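Local coordinates for protein putative prolyl-tRNA synthetase (Leishmania major, PDB 5XIL) that probably joins L-proline to tRNA(Pro) at the expense of ATP, releasing AMP and diphosphate, as a zinc-containing prolyl-tRNA synthetase used in protein synthesis, at residues Leu368-Arg373 with His379-Asp384; Cys316-Ser321 with Ala364-Ala369; Lys121-Arg124 with Asp128-Val131; Glu169-Glu174 with Ser230-Gln235. All coordinates share one frame; numbering follows the deposited sequence.

Contact 1 of 4, residues Leu368-Arg373 with His379-Asp384; sequences LAVAVR and HSVAWD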
loop_
_atom_site.group_PDB
_atom_site.type_symbol
_atom_site.label_atom_id
_atom_site.label_comp_id
_atom_site.label_asym_id
_atom_site.label_seq_id
_atom_site.Cartn_x
_atom_site.Cartn_y
_atom_site.Cartn_z
ATOM N N LEU A 368 -7.599 -28.408 -22.694
ATOM C CA LEU A 368 -6.559 -28.298 -21.647
ATOM C C LEU A 368 -6.875 -29.240 -20.530
ATOM O O LEU A 368 -7.990 -29.292 -20.086
ATOM C CB LEU A 368 -6.585 -26.860 -21.100
ATOM C CG LEU A 368 -6.443 -25.739 -22.142
ATOM C CD1 LEU A 368 -6.482 -24.403 -21.458
ATOM C CD2 LEU A 368 -5.160 -25.947 -22.944
ATOM N N ALA A 369 -5.893 -29.978 -20.061
ATOM C CA ALA A 369 -6.057 -30.796 -18.900
ATOM C C ALA A 369 -5.717 -29.962 -17.653
ATOM O O ALA A 369 -4.590 -29.526 -17.515
ATOM C CB ALA A 369 -5.110 -31.964 -18.963
ATOM N N VAL A 370 -6.668 -29.824 -16.763
ATOM C CA VAL A 370 -6.570 -28.910 -15.630
ATOM C C VAL A 370 -6.698 -29.734 -14.377
ATOM O O VAL A 370 -7.614 -30.493 -14.235
ATOM C CB VAL A 370 -7.676 -27.870 -15.664
ATOM C CG1 VAL A 370 -7.557 -26.909 -14.459
ATOM C CG2 VAL A 370 -7.619 -27.096 -16.935
ATOM N N ALA A 371 -5.707 -29.627 -13.511
ATOM C CA ALA A 371 -5.707 -30.309 -12.254
ATOM C C ALA A 371 -5.998 -29.258 -11.178
ATOM O O ALA A 371 -5.241 -28.257 -11.099
ATOM C CB ALA A 371 -4.309 -30.858 -12.031
ATOM N N VAL A 372 -7.068 -29.458 -10.399
ATOM C CA VAL A 372 -7.471 -28.546 -9.323
ATOM C C VAL A 372 -6.798 -28.926 -8.006
ATOM O O VAL A 372 -6.926 -30.070 -7.522
ATOM C CB VAL A 372 -8.990 -28.609 -9.118
ATOM C CG1 VAL A 372 -9.436 -27.613 -8.123
ATOM C CG2 VAL A 372 -9.694 -28.406 -10.439
ATOM N N ARG A 373 -5.977 -28.020 -7.471
ATOM C CA ARG A 373 -5.165 -28.317 -6.336
ATOM C C ARG A 373 -5.959 -28.695 -5.035
ATOM O O ARG A 373 -5.601 -29.673 -4.338
ATOM C CB ARG A 373 -4.234 -27.163 -6.037
ATOM C CG ARG A 373 -3.369 -27.324 -4.771
ATOM C CD ARG A 373 -2.377 -28.443 -4.802
ATOM N NE ARG A 373 -1.625 -28.511 -3.560
ATOM C CZ ARG A 373 -2.011 -29.128 -2.469
ATOM N NH1 ARG A 373 -3.131 -29.877 -2.439
ATOM N NH2 ARG A 373 -1.249 -29.044 -1.418
ATOM N N HIS A 379 -10.162 -31.553 -14.787
ATOM C CA HIS A 379 -11.159 -31.063 -15.743
ATOM C C HIS A 379 -10.555 -30.996 -17.119
ATOM O O HIS A 379 -9.341 -30.785 -17.253
ATOM C CB HIS A 379 -11.567 -29.652 -15.397
ATOM C CG HIS A 379 -12.356 -29.562 -14.152
ATOM N ND1 HIS A 379 -13.731 -29.584 -14.145
ATOM C CD2 HIS A 379 -11.968 -29.486 -12.859
ATOM C CE1 HIS A 379 -14.159 -29.460 -12.897
ATOM N NE2 HIS A 379 -13.107 -29.425 -12.101
ATOM N N SER A 380 -11.380 -31.142 -18.138
ATOM C CA SER A 380 -10.968 -30.771 -19.496
ATOM C C SER A 380 -11.530 -29.422 -19.778
ATOM O O SER A 380 -12.729 -29.222 -19.623
ATOM C CB SER A 380 -11.449 -31.757 -20.556
ATOM O OG SER A 380 -10.745 -32.949 -20.370
ATOM N N VAL A 381 -10.693 -28.466 -20.150
ATOM C CA VAL A 381 -11.238 -27.169 -20.486
ATOM C C VAL A 381 -10.900 -26.843 -21.930
ATOM O O VAL A 381 -9.736 -26.849 -22.317
ATOM C CB VAL A 381 -10.678 -26.072 -19.568
ATOM C CG1 VAL A 381 -11.178 -24.715 -20.032
ATOM C CG2 VAL A 381 -11.082 -26.351 -18.132
ATOM N N ALA A 382 -11.918 -26.498 -22.710
ATOM C CA ALA A 382 -11.733 -26.176 -24.155
ATOM C C ALA A 382 -10.802 -24.994 -24.325
ATOM O O ALA A 382 -10.887 -23.977 -23.567
ATOM C CB ALA A 382 -13.099 -25.883 -24.797
ATOM N N TRP A 383 -9.897 -25.085 -25.307
ATOM C CA TRP A 383 -8.993 -24.035 -25.601
ATOM C C TRP A 383 -9.452 -23.278 -26.807
ATOM O O TRP A 383 -9.306 -23.768 -27.944
ATOM C CB TRP A 383 -7.607 -24.577 -25.778
ATOM C CG TRP A 383 -6.564 -23.527 -25.896
ATOM C CD1 TRP A 383 -6.706 -22.177 -25.768
ATOM C CD2 TRP A 383 -5.194 -23.750 -26.132
ATOM N NE1 TRP A 383 -5.519 -21.552 -25.948
ATOM C CE2 TRP A 383 -4.558 -22.496 -26.124
ATOM C CE3 TRP A 383 -4.438 -24.888 -26.340
ATOM C CZ2 TRP A 383 -3.202 -22.339 -26.386
ATOM C CZ3 TRP A 383 -3.093 -24.752 -26.531
ATOM C CH2 TRP A 383 -2.482 -23.478 -26.575
ATOM N N ASP A 384 -10.029 -22.121 -26.538
ATOM C CA ASP A 384 -10.715 -21.287 -27.519
ATOM C C ASP A 384 -10.907 -19.895 -26.910
ATOM O O ASP A 384 -10.274 -19.567 -25.878
ATOM C CB ASP A 384 -12.029 -21.958 -27.986
ATOM C CG ASP A 384 -13.002 -22.250 -26.830
ATOM O OD1 ASP A 384 -13.114 -21.460 -25.848
ATOM O OD2 ASP A 384 -13.658 -23.273 -26.921
#

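Contact 2 of 4, residues Cys316-Ser321 with Ala364-Ala369; sequences CWRLES and AERSLA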
loop_
_atom_site.group_PDB
_atom_site.type_symbol
_atom_site.label_atom_id
_atom_site.label_comp_id
_atom_site.label_asym_id
_atom_site.label_seq_id
_atom_site.Cartn_x
_atom_site.Cartn_y
_atom_site.Cartn_z
ATOM N N CYS A 316 2.365 -22.963 -24.953
ATOM C CA CYS A 316 2.343 -22.643 -23.523
ATOM C C CYS A 316 2.395 -21.138 -23.291
ATOM O O CYS A 316 1.614 -20.569 -22.555
ATOM C CB CYS A 316 3.498 -23.314 -22.811
ATOM S SG CYS A 316 3.377 -25.098 -22.650
ATOM N N TRP A 317 3.292 -20.486 -23.999
ATOM C CA TRP A 317 3.427 -19.056 -23.949
ATOM C C TRP A 317 2.163 -18.395 -24.440
ATOM O O TRP A 317 1.722 -17.456 -23.912
ATOM C CB TRP A 317 4.589 -18.597 -24.828
ATOM C CG TRP A 317 5.938 -18.847 -24.282
ATOM C CD1 TRP A 317 6.963 -19.425 -24.923
ATOM C CD2 TRP A 317 6.422 -18.496 -22.986
ATOM N NE1 TRP A 317 8.068 -19.464 -24.130
ATOM C CE2 TRP A 317 7.760 -18.903 -22.923
ATOM N N ARG A 318 1.601 -18.914 -25.499
ATOM C CA ARG A 318 0.405 -18.318 -26.005
ATOM C C ARG A 318 -0.744 -18.404 -25.013
ATOM O O ARG A 318 -1.565 -17.492 -24.895
ATOM C CB ARG A 318 0.008 -19.026 -27.298
ATOM C CG ARG A 318 -1.254 -18.499 -27.933
ATOM C CD ARG A 318 -1.280 -18.919 -29.409
ATOM N NE ARG A 318 -1.484 -20.374 -29.632
ATOM C CZ ARG A 318 -0.569 -21.267 -30.050
ATOM N NH1 ARG A 318 0.702 -20.924 -30.307
ATOM N NH2 ARG A 318 -0.933 -22.549 -30.224
ATOM N N LEU A 319 -0.874 -19.553 -24.416
ATOM C CA LEU A 319 -1.904 -19.758 -23.414
ATOM C C LEU A 319 -1.732 -18.790 -22.239
ATOM O O LEU A 319 -2.669 -18.151 -21.786
ATOM C CB LEU A 319 -1.919 -21.225 -22.974
ATOM C CG LEU A 319 -2.922 -21.514 -21.825
ATOM C CD1 LEU A 319 -4.328 -21.198 -22.305
ATOM C CD2 LEU A 319 -2.906 -22.941 -21.295
ATOM N N GLU A 320 -0.524 -18.679 -21.781
ATOM C CA GLU A 320 -0.182 -17.746 -20.724
ATOM C C GLU A 320 -0.667 -16.360 -21.079
ATOM O O GLU A 320 -1.299 -15.651 -20.270
ATOM C CB GLU A 320 1.303 -17.728 -20.493
ATOM C CG GLU A 320 1.692 -16.774 -19.377
ATOM C CD GLU A 320 3.187 -16.655 -19.163
ATOM O OE1 GLU A 320 4.008 -17.532 -19.518
ATOM O OE2 GLU A 320 3.540 -15.648 -18.596
ATOM N N SER A 321 -0.376 -15.973 -22.317
ATOM C CA SER A 321 -0.706 -14.641 -22.772
ATOM C C SER A 321 -2.198 -14.428 -22.820
ATOM O O SER A 321 -2.679 -13.371 -22.441
ATOM C CB SER A 321 0.006 -14.325 -24.095
ATOM O OG SER A 321 -0.501 -13.051 -24.484
ATOM N N ALA A 364 -3.529 -30.982 -29.867
ATOM C CA ALA A 364 -4.253 -31.490 -31.046
ATOM C C ALA A 364 -5.751 -31.378 -30.881
ATOM O O ALA A 364 -6.480 -31.040 -31.833
ATOM C CB ALA A 364 -3.881 -32.922 -31.283
ATOM N N GLU A 365 -6.240 -31.657 -29.683
ATOM C CA GLU A 365 -7.655 -31.540 -29.396
ATOM C C GLU A 365 -8.142 -30.177 -28.911
ATOM O O GLU A 365 -9.344 -30.025 -28.676
ATOM C CB GLU A 365 -8.095 -32.628 -28.375
ATOM C CG GLU A 365 -7.808 -34.056 -28.739
ATOM C CD GLU A 365 -8.653 -34.588 -29.906
ATOM O OE1 GLU A 365 -9.674 -33.962 -30.295
ATOM O OE2 GLU A 365 -8.277 -35.660 -30.398
ATOM N N ARG A 366 -7.248 -29.200 -28.787
ATOM C CA ARG A 366 -7.651 -27.889 -28.298
ATOM C C ARG A 366 -8.480 -28.167 -27.056
ATOM O O ARG A 366 -9.669 -27.853 -26.996
ATOM C CB ARG A 366 -8.485 -27.151 -29.343
ATOM C CG ARG A 366 -7.687 -26.667 -30.543
ATOM C CD ARG A 366 -6.463 -25.876 -30.109
ATOM N NE ARG A 366 -6.810 -24.525 -29.677
ATOM C CZ ARG A 366 -5.960 -23.504 -29.665
ATOM N NH1 ARG A 366 -4.707 -23.677 -30.061
ATOM N NH2 ARG A 366 -6.362 -22.309 -29.255
ATOM N N SER A 367 -7.828 -28.763 -26.065
ATOM C CA SER A 367 -8.478 -29.167 -24.830
ATOM C C SER A 367 -7.461 -29.292 -23.688
ATOM O O SER A 367 -6.625 -30.188 -23.683
ATOM C CB SER A 367 -9.177 -30.502 -24.967
ATOM O OG SER A 367 -9.843 -30.899 -23.748
ATOM N N LEU A 368 -7.599 -28.408 -22.694
ATOM C CA LEU A 368 -6.559 -28.298 -21.647
ATOM C C LEU A 368 -6.875 -29.240 -20.530
ATOM O O LEU A 368 -7.990 -29.292 -20.086
ATOM C CB LEU A 368 -6.585 -26.860 -21.100
ATOM C CG LEU A 368 -6.443 -25.739 -22.142
ATOM C CD1 LEU A 368 -6.482 -24.403 -21.458
ATOM C CD2 LEU A 368 -5.160 -25.947 -22.944
ATOM N N ALA A 369 -5.893 -29.978 -20.061
ATOM C CA ALA A 369 -6.057 -30.796 -18.900
ATOM C C ALA A 369 -5.717 -29.962 -17.653
ATOM O O ALA A 369 -4.590 -29.526 -17.515
ATOM C CB ALA A 369 -5.110 -31.964 -18.963
HETATM O O HOH W 1 -4.602 -20.126 -29.352
#

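Contact 3 of 4, residues Lys121-Arg124 with Asp128-Val131; sequences KWIR and DLPV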
loop_
_atom_site.group_PDB
_atom_site.type_symbol
_atom_site.label_atom_id
_atom_site.label_comp_id
_atom_site.label_asym_id
_atom_site.label_seq_id
_atom_site.Cartn_x
_atom_site.Cartn_y
_atom_site.Cartn_z
ATOM N N LYS A 121 -4.873 17.867 20.666
ATOM C CA LYS A 121 -4.502 19.083 19.985
ATOM C C LYS A 121 -5.413 19.400 18.784
ATOM O O LYS A 121 -5.934 20.505 18.646
ATOM C CB LYS A 121 -3.023 18.986 19.599
ATOM C CG LYS A 121 -2.520 20.263 19.010
ATOM C CD LYS A 121 -1.187 20.141 18.328
ATOM C CE LYS A 121 -0.933 21.391 17.463
ATOM N NZ LYS A 121 0.444 21.901 17.719
ATOM N N TRP A 122 -5.704 18.396 17.972
ATOM C CA TRP A 122 -6.477 18.587 16.784
ATOM C C TRP A 122 -7.918 18.763 17.078
ATOM O O TRP A 122 -8.615 19.339 16.296
ATOM C CB TRP A 122 -6.315 17.392 15.832
ATOM C CG TRP A 122 -4.909 17.240 15.326
ATOM C CD1 TRP A 122 -4.043 18.242 15.042
ATOM C CD2 TRP A 122 -4.241 16.001 14.951
ATOM N NE1 TRP A 122 -2.849 17.716 14.573
ATOM C CE2 TRP A 122 -2.961 16.348 14.483
ATOM C CE3 TRP A 122 -4.599 14.633 15.012
ATOM C CZ2 TRP A 122 -2.026 15.376 14.026
ATOM C CZ3 TRP A 122 -3.665 13.672 14.579
ATOM C CH2 TRP A 122 -2.403 14.030 14.108
ATOM N N ILE A 123 -8.409 18.269 18.203
ATOM C CA ILE A 123 -9.840 18.418 18.439
ATOM C C ILE A 123 -10.028 19.697 19.282
ATOM O O ILE A 123 -9.962 19.662 20.503
ATOM C CB ILE A 123 -10.451 17.207 19.104
ATOM C CG1 ILE A 123 -10.430 15.993 18.186
ATOM C CG2 ILE A 123 -11.869 17.445 19.589
ATOM C CD1 ILE A 123 -10.476 14.652 18.929
ATOM N N ARG A 124 -10.296 20.794 18.585
ATOM C CA ARG A 124 -10.418 22.124 19.193
ATOM C C ARG A 124 -11.835 22.439 19.478
ATOM O O ARG A 124 -12.092 23.231 20.354
ATOM C CB ARG A 124 -9.825 23.210 18.275
ATOM C CG ARG A 124 -8.318 23.071 18.085
ATOM C CD ARG A 124 -7.854 23.661 16.755
ATOM N NE ARG A 124 -8.576 23.071 15.623
ATOM C CZ ARG A 124 -8.538 23.508 14.360
ATOM N NH1 ARG A 124 -7.779 24.557 14.016
ATOM N NH2 ARG A 124 -9.259 22.888 13.425
ATOM N N ASP A 128 -14.208 19.714 14.601
ATOM C CA ASP A 128 -13.089 18.834 14.233
ATOM C C ASP A 128 -13.418 17.335 14.274
ATOM O O ASP A 128 -12.614 16.525 13.875
ATOM C CB ASP A 128 -11.890 19.136 15.114
ATOM C CG ASP A 128 -11.439 20.586 14.992
ATOM O OD1 ASP A 128 -11.216 21.029 13.838
ATOM O OD2 ASP A 128 -11.309 21.295 16.034
ATOM N N LEU A 129 -14.608 16.967 14.664
ATOM C CA LEU A 129 -14.963 15.564 14.798
ATOM C C LEU A 129 -15.770 15.185 13.605
ATOM O O LEU A 129 -16.510 16.001 13.108
ATOM C CB LEU A 129 -15.783 15.345 16.051
ATOM C CG LEU A 129 -15.064 15.591 17.386
ATOM C CD1 LEU A 129 -16.027 15.450 18.520
ATOM C CD2 LEU A 129 -13.886 14.650 17.552
ATOM N N PRO A 130 -15.724 13.922 13.204
ATOM C CA PRO A 130 -14.843 12.862 13.760
ATOM C C PRO A 130 -13.385 12.930 13.301
ATOM O O PRO A 130 -13.078 13.499 12.245
ATOM C CB PRO A 130 -15.517 11.600 13.248
ATOM C CG PRO A 130 -16.050 12.002 11.918
ATOM C CD PRO A 130 -16.616 13.387 12.144
ATOM N N VAL A 131 -12.460 12.412 14.103
ATOM C CA VAL A 131 -11.072 12.242 13.682
ATOM C C VAL A 131 -10.980 10.758 13.351
ATOM O O VAL A 131 -11.274 9.942 14.235
ATOM C CB VAL A 131 -10.083 12.620 14.798
ATOM C CG1 VAL A 131 -8.619 12.291 14.466
ATOM C CG2 VAL A 131 -10.174 14.128 15.033
#

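Contact 4 of 4, residues Glu169-Glu174 with Ser230-Gln235; sequences EECAKE and SHNLGQ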
loop_
_atom_site.group_PDB
_atom_site.type_symbol
_atom_site.label_atom_id
_atom_site.label_comp_id
_atom_site.label_asym_id
_atom_site.label_seq_id
_atom_site.Cartn_x
_atom_site.Cartn_y
_atom_site.Cartn_z
ATOM N N GLU A 169 -23.193 6.530 19.633
ATOM C CA GLU A 169 -23.794 5.722 18.576
ATOM C C GLU A 169 -22.916 5.609 17.343
ATOM O O GLU A 169 -22.873 4.553 16.670
ATOM C CB GLU A 169 -25.137 6.309 18.205
ATOM C CG GLU A 169 -26.124 6.171 19.358
ATOM C CD GLU A 169 -26.048 7.303 20.413
ATOM O OE1 GLU A 169 -25.172 8.225 20.345
ATOM O OE2 GLU A 169 -26.883 7.245 21.355
ATOM N N GLU A 170 -22.275 6.708 16.996
ATOM C CA GLU A 170 -21.437 6.773 15.846
ATOM C C GLU A 170 -20.239 5.834 16.002
ATOM O O GLU A 170 -19.849 5.123 15.056
ATOM C CB GLU A 170 -20.892 8.172 15.683
ATOM C CG GLU A 170 -22.043 9.181 15.403
ATOM C CD GLU A 170 -21.579 10.637 15.430
ATOM O OE1 GLU A 170 -20.713 11.089 16.268
ATOM O OE2 GLU A 170 -22.081 11.329 14.543
ATOM N N CYS A 171 -19.648 5.916 17.184
ATOM C CA CYS A 171 -18.449 5.158 17.524
ATOM C C CYS A 171 -18.784 3.642 17.487
ATOM O O CYS A 171 -18.094 2.890 16.809
ATOM C CB CYS A 171 -17.964 5.613 18.879
ATOM S SG CYS A 171 -16.504 4.738 19.509
ATOM N N ALA A 172 -19.894 3.243 18.129
ATOM C CA ALA A 172 -20.350 1.850 18.168
ATOM C C ALA A 172 -20.652 1.304 16.811
ATOM O O ALA A 172 -20.347 0.122 16.517
ATOM C CB ALA A 172 -21.575 1.657 19.049
ATOM N N LYS A 173 -21.245 2.132 15.968
ATOM C CA LYS A 173 -21.590 1.706 14.633
ATOM C C LYS A 173 -20.316 1.422 13.807
ATOM O O LYS A 173 -20.261 0.407 13.147
ATOM C CB LYS A 173 -22.481 2.730 13.939
ATOM C CG LYS A 173 -22.680 2.569 12.435
ATOM C CD LYS A 173 -23.741 3.591 12.006
ATOM C CE LYS A 173 -24.112 3.506 10.530
ATOM N NZ LYS A 173 -22.864 3.747 9.753
ATOM N N GLU A 174 -19.303 2.263 13.943
ATOM C CA GLU A 174 -18.062 2.078 13.165
ATOM C C GLU A 174 -17.297 0.835 13.629
ATOM O O GLU A 174 -16.647 0.148 12.831
ATOM C CB GLU A 174 -17.189 3.294 13.278
ATOM C CG GLU A 174 -15.981 3.244 12.329
ATOM C CD GLU A 174 -15.062 4.438 12.469
ATOM O OE1 GLU A 174 -14.744 4.887 13.628
ATOM O OE2 GLU A 174 -14.619 4.913 11.412
ATOM N N SER A 230 -11.768 -5.275 16.957
ATOM C CA SER A 230 -12.223 -3.902 16.867
ATOM C C SER A 230 -12.788 -3.476 18.243
ATOM O O SER A 230 -13.755 -4.113 18.717
ATOM C CB SER A 230 -13.320 -3.805 15.778
ATOM O OG SER A 230 -13.787 -2.448 15.596
ATOM N N HIS A 231 -12.206 -2.406 18.836
ATOM C CA HIS A 231 -12.436 -2.080 20.254
ATOM C C HIS A 231 -13.290 -0.785 20.322
ATOM O O HIS A 231 -12.970 0.171 19.667
ATOM C CB HIS A 231 -11.105 -1.791 20.939
ATOM C CG HIS A 231 -10.093 -2.845 20.733
ATOM N ND1 HIS A 231 -10.230 -4.093 21.260
ATOM C CD2 HIS A 231 -8.911 -2.829 20.084
ATOM C CE1 HIS A 231 -9.177 -4.814 20.945
ATOM N NE2 HIS A 231 -8.368 -4.069 20.210
ATOM N N ASN A 232 -14.355 -0.784 21.125
ATOM C CA ASN A 232 -15.009 0.425 21.558
ATOM C C ASN A 232 -14.337 0.892 22.860
ATOM O O ASN A 232 -14.441 0.216 23.896
ATOM C CB ASN A 232 -16.478 0.153 21.731
ATOM C CG ASN A 232 -17.241 1.430 21.946
ATOM O OD1 ASN A 232 -16.721 2.317 22.548
ATOM N ND2 ASN A 232 -18.465 1.514 21.452
ATOM N N LEU A 233 -13.553 1.972 22.774
ATOM C CA LEU A 233 -12.787 2.456 23.863
ATOM C C LEU A 233 -13.626 3.429 24.737
ATOM O O LEU A 233 -13.110 3.892 25.691
ATOM C CB LEU A 233 -11.511 3.185 23.416
ATOM C CG LEU A 233 -10.651 2.416 22.403
ATOM C CD1 LEU A 233 -9.497 3.195 21.901
ATOM C CD2 LEU A 233 -10.217 1.134 23.066
ATOM N N GLY A 234 -14.874 3.659 24.414
ATOM C CA GLY A 234 -15.696 4.721 25.033
ATOM C C GLY A 234 -15.009 6.055 25.223
ATOM O O GLY A 234 -14.279 6.551 24.364
ATOM N N GLN A 235 -15.137 6.592 26.459
ATOM C CA GLN A 235 -14.499 7.853 26.797
ATOM C C GLN A 235 -13.260 7.665 27.667
ATOM O O GLN A 235 -12.661 8.642 28.136
ATOM C CB GLN A 235 -15.523 8.730 27.539
ATOM C CG GLN A 235 -16.666 9.136 26.656
ATOM C CD GLN A 235 -17.766 9.874 27.398
ATOM O OE1 GLN A 235 -18.195 9.433 28.423
ATOM N NE2 GLN A 235 -18.267 10.937 26.817
#

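Contact 1 of 4, residues Leu368-Arg373 with His379-Asp384
Leu-368 and Val-381 face each other in an antiparallel hydrogen-bonded pair, with Leu-368 N donating to Val-381 O at 2.7 Å and Val-381 N returning a bond to Leu-368 O. Leu-368 loses the most surface in the contact. Its CG lies anti to the carbonyl carbon (chi1 -55°), and from there the CD2 branch reaches the indole of Trp-383, meeting CE3 obliquely at 3.6 Å. A branched leucine suits this spot because its CB lies by the carbonyl oxygen of Val-381 while its CD2 methyl reaches the CE3 side of the indole. NE1 of Trp-383 is hydrogen-bonded to the carboxylate of Glu-322, which helps to hold the indole.

Two residues along, Val-370 and His-379 form the second hydrogen-bonded pair, and Val-370 CG2 meets Val-381 CG2 diagonally at 3.7 Å. The imidazole of His-379, the next most covered side chain, presents its edge to Val-372, CD2 lying 3.5 Å from CG2; the residue is solvent-exposed, so a polar ring suits this rim of the sheet. Beta-branched valines suit the extended backbone here, and helix 387-412 covers Val-370 and Val-372. Strands 367-372 and 378-382 thus make a beta hairpin at one side of the mixed five-stranded sheet in the anticodon-binding domain.

Contact 2 of 4, residues Cys316-Ser321 with Ala364-Ala369
Leu-319 and Leu-368 meet tip to tip, and this is the close-packed part of the contact: CD2 of Leu-319 lies 3.9 Å from CD1 of Leu-368, and CD1 of Leu-319 approaches the same methyl at 4.0 Å. With CG anti to the backbone N (chi1 176°), the Leu-319 side chain extends from the helix toward the strand. Both leucines are buried, and the indole of Trp-383 also packs on Leu-319. Leucine fits such a helix-to-sheet interface, its forked end spanning the distance between backbones whose nearest CA atoms, those of Leu-319 and Leu-368, are 9.9 Å apart.

The exposed side is looser and polar. The guanidinium groups of Arg-318 and Arg-366 lie edge to edge and nearly coplanar, 2° apart, with NH2 of Arg-318 3.9 Å from NH1 of Arg-366. A water accepts from Arg-318 NE at 3.1 Å and from Arg-366 NH2 at 2.8 Å, which probably eases the approach of the two positive groups. Arg-366 is held further by a hydrogen bond from NE to the carbonyl oxygen of Trp-383 and by a cation-pi contact with its indole. Its positive phi belongs to the Schellman motif that ends helix 360-365, just before strand 367-372 passes under helix 306-325 in the alpha/beta anticodon-binding domain.

Contact 3 of 4, residues Lys121-Arg124 with Asp128-Val131
OD2 of Asp-128 is gripped by both the backbone and the side chain of Arg-124. Arg-124 N reaches OD2 at 2.8 Å, on the anti side but tilted out of the carboxylate plane, while the longer bond from Arg-124 NE, 3.3 Å, comes from above that plane, on the same face. The backbone N of Ser-125 also donates to this oxygen. The other oxygen, OD1, takes Arg-124 NH2 at 2.7 Å on the syn side, likewise tilted from the carboxylate plane though close to the guanidinium plane. NE and NH2 together make a side-on salt bridge, the two flat groups 26° apart. A bend at chi3 (-55°) turns the arginine back toward the aspartate, whose short side chain can receive backbone and guanidinium donors at once.

These bonds tie together the turn that links helix 111-122 to strand 131-139 in the class II catalytic core. Beneath the polar layer, Ile-123 packs its CD1 against CD2 of Leu-129 at 3.7 Å, the two side chains crossing at about a right angle, and its CG1 against CG2 of Val-131 at the same distance. Branched aliphatic residues suit this side of the turn, where Ile-123 is buried. Trp-122 turns its indole NE1 to Glu-28 of the second subunit, with Arg-39 of that subunit in cation-pi contact.

Contact 4 of 4, residues Glu169-Glu174 with Ser230-Gln235
This is a buried helix-on-sheet contact in the class II catalytic core, where helix 168-189 lies against the end of strand 223-234 and the side chain of Asn-232 makes the closest approaches to the helix. The helix offers small groups. The CB and CA of Ala-172 lie 3.9 Å and 3.8 Å from ND2 of Asn-232, while SG of Cys-171 stands 3.9 Å from OD1 of Asn-232; these are packing distances. Small residues suit this face, since they let the strand come within 6.5 Å, measured from Ala-172 CA to Asn-232 CA.

The Asn-232 side chain leaves the strand with CG anti to the backbone N (chi1 -170°), which carries the amide toward the helix. Both ends of that amide are engaged. OD1 accepts from Gly-234 N at 2.9 Å in the carbonyl plane, closing an Asx turn, and ND2 is hydrogen-bonded to the hydroxyl of Tyr-210. The amide's rotation is thereby fixed, and asparagine fits because it offers an acceptor and a donor side by side. Gly-234, with positive phi, shares a classic beta bulge with Leu-233 opposite Gln-259. Around the contact, Cys-171 also touches Trp-165 and Trp-258 on strands 156-165 and 253-265, and Gln-235 leads into helix 236-241.

In the fold
The four contacts fall into two groups, one in each of two domains. Contact 3 comes first along the chain, then contact 4; both lie in the class II catalytic core, their centres about 16 Å apart and nearest atoms about 6 Å apart. In the anticodon-binding domain contact 2 opens next, and contact 1 begins on the stretch where it ends. They share Leu-368 and Ala-369 on strand 367-372, with centres about 9 Å apart, and touch through Trp-383. Between the groups the centres lie about 49 to 59 Å apart. The separation reflects the split between catalytic core and anticodon-binding domain, consistent with a synthetase that meets a tRNA at both its acceptor end and its anticodon, while contact 3 borders the second subunit.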